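Local coordinates for protein putative ferredoxin (Hydrogenobacter thermophilus, PDB 7M1O) that carries a single [4Fe-4S] cluster and probably serves as an electron carrier, as ferredoxins of this family do, at residues M6-C12 with I33-V37; R21-V25 with M45-L51; T11-L17 with E61-S66. All coordinates share one frame. Numbering follows the deposited sequence.

Contact 1 (M6-C12 with I33-V37). With SF4 (iron/sulfur cluster), chain C.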
loop_
_atom_site.group_PDB
_atom_site.type_symbol
_atom_site.label_atom_id
_atom_site.label_comp_id
_atom_site.label_asym_id
_atom_site.label_seq_id
_atom_site.Cartn_x
_atom_site.Cartn_y
_atom_site.Cartn_z
ATOM N N MET A 6 4.707 1.397 -1.086
ATOM C CA MET A 6 4.131 2.555 -1.760
ATOM C C MET A 6 3.050 2.100 -2.733
ATOM O O MET A 6 2.977 0.920 -3.073
ATOM C CB MET A 6 5.209 3.354 -2.508
ATOM C CG MET A 6 5.855 2.634 -3.698
ATOM S SD MET A 6 6.641 3.786 -4.849
ATOM C CE MET A 6 7.503 2.673 -5.953
ATOM N N VAL A 7 2.219 3.039 -3.173
ATOM C CA VAL A 7 1.204 2.766 -4.183
ATOM C C VAL A 7 1.488 3.582 -5.437
ATOM O O VAL A 7 1.724 4.786 -5.364
ATOM C CB VAL A 7 -0.217 3.090 -3.671
ATOM C CG1 VAL A 7 -1.251 2.903 -4.779
ATOM C CG2 VAL A 7 -0.561 2.215 -2.477
ATOM N N ASP A 8 1.472 2.912 -6.583
ATOM C CA ASP A 8 1.620 3.577 -7.869
ATOM C C ASP A 8 0.244 4.018 -8.367
ATOM O O ASP A 8 -0.518 3.197 -8.877
ATOM C CB ASP A 8 2.286 2.643 -8.882
ATOM C CG ASP A 8 2.706 3.358 -10.151
ATOM O OD1 ASP A 8 2.200 4.469 -10.411
ATOM O OD2 ASP A 8 3.545 2.805 -10.891
ATOM N N PRO A 9 -0.082 5.315 -8.228
ATOM C CA PRO A 9 -1.437 5.756 -8.577
ATOM C C PRO A 9 -1.730 5.646 -10.067
ATOM O O PRO A 9 -2.893 5.625 -10.469
ATOM C CB PRO A 9 -1.451 7.217 -8.126
ATOM C CG PRO A 9 -0.039 7.653 -8.259
ATOM C CD PRO A 9 0.789 6.455 -7.885
ATOM N N ASP A 10 -0.679 5.578 -10.875
ATOM C CA ASP A 10 -0.829 5.526 -12.323
ATOM C C ASP A 10 -1.522 4.246 -12.781
ATOM O O ASP A 10 -2.172 4.230 -13.827
ATOM C CB ASP A 10 0.540 5.645 -12.994
ATOM C CG ASP A 10 1.283 6.902 -12.582
ATOM O OD1 ASP A 10 0.622 7.935 -12.340
ATOM O OD2 ASP A 10 2.529 6.855 -12.497
ATOM N N THR A 11 -1.391 3.182 -11.992
ATOM C CA THR A 11 -1.882 1.862 -12.386
ATOM C C THR A 11 -3.010 1.344 -11.494
ATOM O O THR A 11 -3.682 0.375 -11.847
ATOM C CB THR A 11 -0.742 0.829 -12.374
ATOM O OG1 THR A 11 -0.180 0.747 -11.058
ATOM C CG2 THR A 11 0.345 1.219 -13.366
ATOM N N CYS A 12 -3.208 1.978 -10.342
ATOM C CA CYS A 12 -4.255 1.568 -9.409
ATOM C C CYS A 12 -5.635 1.638 -10.057
ATOM O O CYS A 12 -5.969 2.620 -10.717
ATOM C CB CYS A 12 -4.227 2.440 -8.156
ATOM S SG CYS A 12 -5.605 2.144 -7.019
ATOM N N ILE A 33 -8.602 5.881 -5.707
ATOM C CA ILE A 33 -7.207 5.455 -5.796
ATOM C C ILE A 33 -6.598 5.362 -4.404
ATOM O O ILE A 33 -6.858 6.203 -3.544
ATOM C CB ILE A 33 -6.360 6.421 -6.655
ATOM C CG1 ILE A 33 -6.925 6.522 -8.076
ATOM C CG2 ILE A 33 -4.899 5.974 -6.695
ATOM C CD1 ILE A 33 -6.815 5.244 -8.891
ATOM N N ALA A 34 -5.784 4.335 -4.190
ATOM C CA ALA A 34 -5.166 4.107 -2.892
ATOM C C ALA A 34 -3.871 4.897 -2.736
ATOM O O ALA A 34 -3.224 5.257 -3.720
ATOM C CB ALA A 34 -4.896 2.625 -2.693
ATOM N N GLU A 35 -3.511 5.170 -1.487
ATOM C CA GLU A 35 -2.209 5.734 -1.151
ATOM C C GLU A 35 -1.854 5.284 0.257
ATOM O O GLU A 35 -2.745 4.988 1.054
ATOM C CB GLU A 35 -2.216 7.263 -1.247
ATOM C CG GLU A 35 -3.166 7.954 -0.274
ATOM C CD GLU A 35 -3.115 9.469 -0.381
ATOM O OE1 GLU A 35 -3.943 10.140 0.272
ATOM O OE2 GLU A 35 -2.249 9.988 -1.117
ATOM N N VAL A 36 -0.564 5.212 0.566
ATOM C CA VAL A 36 -0.155 4.860 1.919
ATOM C C VAL A 36 -0.584 5.987 2.846
ATOM O O VAL A 36 -0.703 7.135 2.420
ATOM C CB VAL A 36 1.363 4.615 2.039
ATOM C CG1 VAL A 36 1.783 3.440 1.161
ATOM C CG2 VAL A 36 2.148 5.867 1.687
ATOM N N VAL A 37 -0.832 5.646 4.080
ATOM C CA VAL A 37 -1.344 6.600 5.002
ATOM C C VAL A 37 -0.289 7.626 5.396
ATOM O O VAL A 37 -0.585 8.779 5.418
ATOM C CB VAL A 37 -2.035 5.914 6.160
ATOM C CG1 VAL A 37 -3.257 5.181 5.660
ATOM C CG2 VAL A 37 -1.117 4.958 6.880
HETATM FE FE1 SF4 C . -5.422 0.070 -6.099
HETATM FE FE2 SF4 C . -4.042 -2.278 -5.857
HETATM FE FE3 SF4 C . -6.739 -2.232 -5.436
HETATM FE FE4 SF4 C . -5.064 -1.043 -3.631
HETATM S S1 SF4 C . -5.175 -3.260 -4.138
HETATM S S2 SF4 C . -7.001 -0.185 -4.472
HETATM S S3 SF4 C . -3.440 -0.246 -5.022
HETATM S S4 SF4 C . -5.655 -1.790 -7.392
HETATM O O HOH W 1 1.518 5.379 -1.452
#
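In single-cluster [4Fe-4S] ferredoxins the first cysteine ligand follows a short strand, and here the turn that delivers it packs against strand 34-36, the second strand of the small antiparallel pair 26-28/34-36. Three residues bear most of the contact: Ile-33, Val-7 and Cys-12. Ile-33, just before strand 34-36, lies over the cysteine turn: its CD1 approaches Cys-12 SG at 3.8 Å and the carbonyl Cys-12 O at 3.3 Å, while its CG2 meets Pro-9 CB at 3.9 Å, so one aliphatic side chain touches both the ligand and the turn leading to it. That turn is shaped by an Asx turn, Asp-10 N donating to Asp-8 OD1 over 3.1 Å. Val-7, at the end of strand 3-7, points toward the other strand and packs its CG1 on Ala-34 CB at 4.2 Å; the same CG1 lies 3.8 Å from S3 of the cluster. The backbones do not pair directly here: a water accepts from both Val-7 N, at 3.0 Å, and Val-36 N, at 2.9 Å. Cys-12 SG binds FE1 at 2.3 Å and is also the acceptor of the one direct hydrogen bond between the segments, a nearly straight N-H...S interaction from Ala-34 N at 3.6 Å.

Contact 2 (R21-V25 with M45-L51)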
loop_
_atom_site.group_PDB
_atom_site.type_symbol
_atom_site.label_atom_id
_atom_site.label_comp_id
_atom_site.label_asym_id
_atom_site.label_seq_id
_atom_site.Cartn_x
_atom_site.Cartn_y
_atom_site.Cartn_z
ATOM N N ARG A 21 -8.462 -3.978 3.558
ATOM C CA ARG A 21 -7.793 -5.050 4.285
ATOM C C ARG A 21 -6.823 -4.509 5.332
ATOM O O ARG A 21 -6.798 -4.982 6.467
ATOM C CB ARG A 21 -7.045 -5.957 3.305
ATOM C CG ARG A 21 -6.255 -7.098 3.947
ATOM C CD ARG A 21 -7.103 -8.342 4.140
ATOM N NE ARG A 21 -7.550 -8.897 2.864
ATOM C CZ ARG A 21 -6.758 -9.529 2.003
ATOM N NH1 ARG A 21 -5.467 -9.688 2.265
ATOM N NH2 ARG A 21 -7.258 -9.998 0.868
ATOM N N VAL A 22 -6.020 -3.527 4.937
ATOM C CA VAL A 22 -4.976 -2.989 5.803
ATOM C C VAL A 22 -5.109 -1.472 5.922
ATOM O O VAL A 22 -4.276 -0.725 5.407
ATOM C CB VAL A 22 -3.568 -3.349 5.274
ATOM C CG1 VAL A 22 -2.505 -3.036 6.320
ATOM C CG2 VAL A 22 -3.505 -4.820 4.887
ATOM N N PRO A 23 -6.165 -1.009 6.608
ATOM C CA PRO A 23 -6.372 0.430 6.801
ATOM C C PRO A 23 -5.259 1.071 7.628
ATOM O O PRO A 23 -5.129 2.294 7.640
ATOM C CB PRO A 23 -7.716 0.501 7.531
ATOM C CG PRO A 23 -7.875 -0.828 8.178
ATOM C CD PRO A 23 -7.223 -1.808 7.251
ATOM N N GLU A 24 -4.467 0.246 8.308
ATOM C CA GLU A 24 -3.315 0.734 9.057
ATOM C C GLU A 24 -2.253 1.298 8.114
ATOM O O GLU A 24 -1.477 2.173 8.500
ATOM C CB GLU A 24 -2.703 -0.383 9.910
ATOM C CG GLU A 24 -3.665 -1.052 10.888
ATOM C CD GLU A 24 -4.326 -2.296 10.316
ATOM O OE1 GLU A 24 -4.521 -2.362 9.085
ATOM O OE2 GLU A 24 -4.646 -3.211 11.104
ATOM N N VAL A 25 -2.226 0.792 6.881
ATOM C CA VAL A 25 -1.173 1.130 5.924
ATOM C C VAL A 25 -1.697 1.909 4.717
ATOM O O VAL A 25 -1.033 2.830 4.243
ATOM C CB VAL A 25 -0.456 -0.144 5.421
ATOM C CG1 VAL A 25 0.622 0.197 4.396
ATOM C CG2 VAL A 25 0.155 -0.896 6.590
ATOM N N MET A 45 6.143 4.449 2.674
ATOM C CA MET A 45 5.721 4.327 4.066
ATOM C C MET A 45 6.387 3.120 4.713
ATOM O O MET A 45 6.318 2.008 4.190
ATOM C CB MET A 45 4.199 4.195 4.173
ATOM C CG MET A 45 3.716 3.872 5.584
ATOM S SD MET A 45 1.925 3.783 5.742
ATOM C CE MET A 45 1.775 3.135 7.408
ATOM N N MET A 46 7.029 3.345 5.854
ATOM C CA MET A 46 7.612 2.263 6.630
ATOM C C MET A 46 6.503 1.483 7.327
ATOM O O MET A 46 5.593 2.072 7.909
ATOM C CB MET A 46 8.606 2.818 7.650
ATOM C CG MET A 46 9.727 3.643 7.039
ATOM S SD MET A 46 10.725 2.729 5.847
ATOM C CE MET A 46 11.355 1.379 6.850
ATOM N N VAL A 47 6.584 0.159 7.257
ATOM C CA VAL A 47 5.532 -0.711 7.772
ATOM C C VAL A 47 5.868 -1.218 9.173
ATOM O O VAL A 47 6.984 -1.682 9.410
ATOM C CB VAL A 47 5.311 -1.921 6.843
ATOM C CG1 VAL A 47 4.126 -2.753 7.314
ATOM C CG2 VAL A 47 5.097 -1.457 5.413
ATOM N N PRO A 48 4.908 -1.134 10.111
ATOM C CA PRO A 48 5.146 -1.740 11.427
ATOM C C PRO A 48 5.332 -3.253 11.320
ATOM O O PRO A 48 4.669 -3.879 10.494
ATOM C CB PRO A 48 3.876 -1.399 12.212
ATOM C CG PRO A 48 3.273 -0.242 11.501
ATOM C CD PRO A 48 3.609 -0.441 10.058
ATOM N N PRO A 49 6.210 -3.837 12.150
ATOM C CA PRO A 49 6.534 -5.263 12.019
ATOM C C PRO A 49 5.323 -6.191 12.136
ATOM O O PRO A 49 5.341 -7.275 11.553
ATOM C CB PRO A 49 7.519 -5.509 13.170
ATOM C CG PRO A 49 7.299 -4.385 14.125
ATOM C CD PRO A 49 6.920 -3.215 13.281
ATOM N N GLU A 50 4.290 -5.777 12.865
ATOM C CA GLU A 50 3.107 -6.616 13.028
ATOM C C GLU A 50 2.227 -6.594 11.776
ATOM O O GLU A 50 1.282 -7.374 11.663
ATOM C CB GLU A 50 2.290 -6.181 14.254
ATOM C CG GLU A 50 1.560 -4.841 14.132
ATOM C CD GLU A 50 2.447 -3.640 14.404
ATOM O OE1 GLU A 50 3.663 -3.822 14.627
ATOM O OE2 GLU A 50 1.920 -2.508 14.395
ATOM N N LEU A 51 2.547 -5.707 10.837
ATOM C CA LEU A 51 1.748 -5.543 9.625
ATOM C C LEU A 51 2.506 -5.956 8.367
ATOM O O LEU A 51 2.014 -5.769 7.256
ATOM C CB LEU A 51 1.283 -4.091 9.496
ATOM C CG LEU A 51 0.163 -3.669 10.450
ATOM C CD1 LEU A 51 0.007 -2.157 10.461
ATOM C CD2 LEU A 51 -1.151 -4.338 10.069
#
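Part of the hydrophobic core of this ferredoxin fold is formed where apolar side chains of the turn leaving helix 17-21 meet those of the edge strand 45-47 and the proline-rich turn that follows it; the side chain of Val-22 is about 9 Å from the cluster. No hydrogen bond crosses between the two segments, and the contact rests on van der Waals packing of mostly buried apolar side chains. Met-45 opens the second segment with an extended side chain, all three chi angles t, which carries its end across to the turn: SD lies 3.5 Å from Val-25 O and 4.0 Å from Val-25 CG1, and CE reaches Glu-24 O at 3.6 Å. Two residues on, Val-47 makes a looser approach, its CG1 4.4 Å from Val-25 CG2; both valines also pack against Val-55 of helix 52-61, which ties the contact to that helix. The chain then turns at Pro-48, where Leu-51 N donates to Pro-48 O over 2.8 Å, and this bend brings Leu-51, at the N-cap position of helix 52-61, back toward the first segment. Leu-51 is inserted among three residues of the opposing turn, which is itself closed by Val-25 N donating to Val-22 O at 2.9 Å. Its CD2 meets Val-22 CG1 at 4.2 Å, and its CD1 lies 4.1 Å from Val-25 CG2 and, tightest of all, 3.3 Å from Glu-24 CB.

Contact 3 (T11-L17 with E61-S66). Unlike the reference sequence in segment 61-66: Ala-64 (reference Ser). With SF4 (iron/sulfur cluster), chain C.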
loop_
_atom_site.group_PDB
_atom_site.type_symbol
_atom_site.label_atom_id
_atom_site.label_comp_id
_atom_site.label_asym_id
_atom_site.label_seq_id
_atom_site.Cartn_x
_atom_site.Cartn_y
_atom_site.Cartn_z
ATOM N N THR A 11 -1.391 3.182 -11.992
ATOM C CA THR A 11 -1.882 1.862 -12.386
ATOM C C THR A 11 -3.010 1.344 -11.494
ATOM O O THR A 11 -3.682 0.375 -11.847
ATOM C CB THR A 11 -0.742 0.829 -12.374
ATOM O OG1 THR A 11 -0.180 0.747 -11.058
ATOM C CG2 THR A 11 0.345 1.219 -13.366
ATOM N N CYS A 12 -3.208 1.978 -10.342
ATOM C CA CYS A 12 -4.255 1.568 -9.409
ATOM C C CYS A 12 -5.635 1.638 -10.057
ATOM O O CYS A 12 -5.969 2.620 -10.717
ATOM C CB CYS A 12 -4.227 2.440 -8.156
ATOM S SG CYS A 12 -5.605 2.144 -7.019
ATOM N N THR A 13 -6.432 0.593 -9.851
ATOM C CA THR A 13 -7.747 0.491 -10.475
ATOM C C THR A 13 -8.876 0.687 -9.462
ATOM O O THR A 13 -10.037 0.398 -9.755
ATOM C CB THR A 13 -7.918 -0.869 -11.171
ATOM O OG1 THR A 13 -7.731 -1.925 -10.222
ATOM C CG2 THR A 13 -6.902 -1.018 -12.296
ATOM N N SER A 14 -8.524 1.180 -8.278
ATOM C CA SER A 14 -9.502 1.537 -7.251
ATOM C C SER A 14 -10.358 0.349 -6.821
ATOM O O SER A 14 -11.556 0.496 -6.574
ATOM C CB SER A 14 -10.402 2.667 -7.756
ATOM O OG SER A 14 -9.635 3.804 -8.111
ATOM N N CYS A 15 -9.737 -0.821 -6.722
ATOM C CA CYS A 15 -10.458 -2.040 -6.372
ATOM C C CYS A 15 -10.767 -2.119 -4.874
ATOM O O CYS A 15 -11.545 -2.970 -4.441
ATOM C CB CYS A 15 -9.653 -3.262 -6.803
ATOM S SG CYS A 15 -8.410 -3.764 -5.612
ATOM N N GLU A 16 -10.136 -1.240 -4.098
ATOM C CA GLU A 16 -10.411 -1.058 -2.668
ATOM C C GLU A 16 -9.853 -2.163 -1.767
ATOM O O GLU A 16 -10.086 -2.146 -0.559
ATOM C CB GLU A 16 -11.923 -0.932 -2.414
ATOM C CG GLU A 16 -12.642 0.058 -3.328
ATOM C CD GLU A 16 -14.030 0.438 -2.829
ATOM O OE1 GLU A 16 -14.390 0.062 -1.694
ATOM O OE2 GLU A 16 -14.763 1.120 -3.576
ATOM N N LEU A 17 -9.105 -3.104 -2.332
ATOM C CA LEU A 17 -8.634 -4.245 -1.550
ATOM C C LEU A 17 -7.662 -3.833 -0.450
ATOM O O LEU A 17 -7.843 -4.200 0.710
ATOM C CB LEU A 17 -7.965 -5.285 -2.452
ATOM C CG LEU A 17 -7.444 -6.533 -1.727
ATOM C CD1 LEU A 17 -8.585 -7.303 -1.072
ATOM C CD2 LEU A 17 -6.675 -7.430 -2.684
ATOM N N GLU A 61 -1.655 -9.559 -3.912
ATOM C CA GLU A 61 -3.068 -9.668 -4.257
ATOM C C GLU A 61 -3.579 -8.479 -5.064
ATOM O O GLU A 61 -4.621 -8.574 -5.707
ATOM C CB GLU A 61 -3.904 -9.827 -2.989
ATOM C CG GLU A 61 -3.757 -11.192 -2.334
ATOM C CD GLU A 61 -4.389 -11.259 -0.958
ATOM O OE1 GLU A 61 -4.789 -10.201 -0.427
ATOM O OE2 GLU A 61 -4.484 -12.373 -0.406
ATOM N N CYS A 62 -2.853 -7.366 -5.030
ATOM C CA CYS A 62 -3.231 -6.199 -5.821
ATOM C C CYS A 62 -3.367 -6.594 -7.292
ATOM O O CYS A 62 -2.406 -7.080 -7.892
ATOM C CB CYS A 62 -2.205 -5.078 -5.672
ATOM S SG CYS A 62 -2.496 -3.672 -6.779
ATOM N N PRO A 63 -4.561 -6.395 -7.877
ATOM C CA PRO A 63 -4.805 -6.863 -9.247
ATOM C C PRO A 63 -3.988 -6.126 -10.305
ATOM O O PRO A 63 -3.789 -6.662 -11.392
ATOM C CB PRO A 63 -6.300 -6.595 -9.441
ATOM C CG PRO A 63 -6.593 -5.458 -8.538
ATOM C CD PRO A 63 -5.729 -5.677 -7.333
ATOM N N ALA A 64 -3.518 -4.923 -9.983
ATOM C CA ALA A 64 -2.847 -4.071 -10.964
ATOM C C ALA A 64 -1.337 -3.991 -10.744
ATOM O O ALA A 64 -0.629 -3.334 -11.510
ATOM C CB ALA A 64 -3.451 -2.678 -10.931
ATOM N N GLY A 65 -0.841 -4.654 -9.706
ATOM C CA GLY A 65 0.575 -4.606 -9.391
ATOM C C GLY A 65 1.010 -3.190 -9.052
ATOM O O GLY A 65 2.141 -2.790 -9.340
ATOM N N SER A 66 0.102 -2.437 -8.436
ATOM C CA SER A 66 0.330 -1.026 -8.139
ATOM C C SER A 66 1.091 -0.841 -6.834
ATOM O O SER A 66 1.762 0.173 -6.636
ATOM C CB SER A 66 -1.001 -0.276 -8.061
ATOM O OG SER A 66 -1.734 -0.411 -9.264
HETATM FE FE1 SF4 C . -5.422 0.070 -6.099
HETATM FE FE2 SF4 C . -4.042 -2.278 -5.857
HETATM FE FE3 SF4 C . -6.739 -2.232 -5.436
HETATM FE FE4 SF4 C . -5.064 -1.043 -3.631
HETATM S S1 SF4 C . -5.175 -3.260 -4.138
HETATM S S2 SF4 C . -7.001 -0.185 -4.472
HETATM S S3 SF4 C . -3.440 -0.246 -5.022
HETATM S S4 SF4 C . -5.655 -1.790 -7.392
HETATM O O HOH W 2 2.636 -0.161 -10.881
#
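How a cluster joins distant parts of a chain is seen where the CxxCxxC loop faces the remote Cys-Pro turn. Cys-12 and Cys-62, both t in chi1, bind FE1 and FE2; Cys-15, with chi1 at 84°, binds FE3; each SG-Fe distance is 2.3 Å. Ser-14 and Glu-16 have positive phi, and their loop curls round the inorganic core, with Glu-16 N 3.3 Å from S2. Leu-17, t then p, lays CD2 on Glu-61 CB at 3.7 Å; the carboxylate of Glu-61 is paired with Arg-21. Pro-63 presents CD to Cys-15 SG at 3.7 Å. At the far end, Thr-11 (p) and Ser-66 (m) bring OG1 and OG together in a 2.6 Å hydrogen bond. Between these, the methyl of Ala-64, an engineered replacement for serine, sits 3.2 Å from Thr-11 O and 4.1 Å from Thr-13 CG2; it offers no hydroxyl beside the cluster turn. The thiolates also accept backbone hydrogen bonds, such as Ser-14 N to Cys-12 SG and Ser-66 N to Cys-62 SG, both 3.3 Å. Such N-H...S bonds disperse sulfur charge and, in iron-sulfur proteins generally, help set the reduction potential.

How the contacts relate
Contacts 1 and 3 form the cluster end of the fold, their centres about 8 Å apart; they share Thr-11 and Cys-12, and both touch the SF4. Contact 2 lies across the chain's centre, its centre about 14 Å from that of contact 1 and 17 Å from that of contact 3. Along the chain, contact 2 is nested inside the loop closed by contact 3, while the segments of contact 1 alternate with those of each of the others. Contacts 1 and 2 reach the same sheet through neighbouring strands 3-7 and 45-47, and the Arg-21 to Glu-61 salt bridge joins contacts 2 and 3. One compact domain thus connects its metal site to its hydrophobic core.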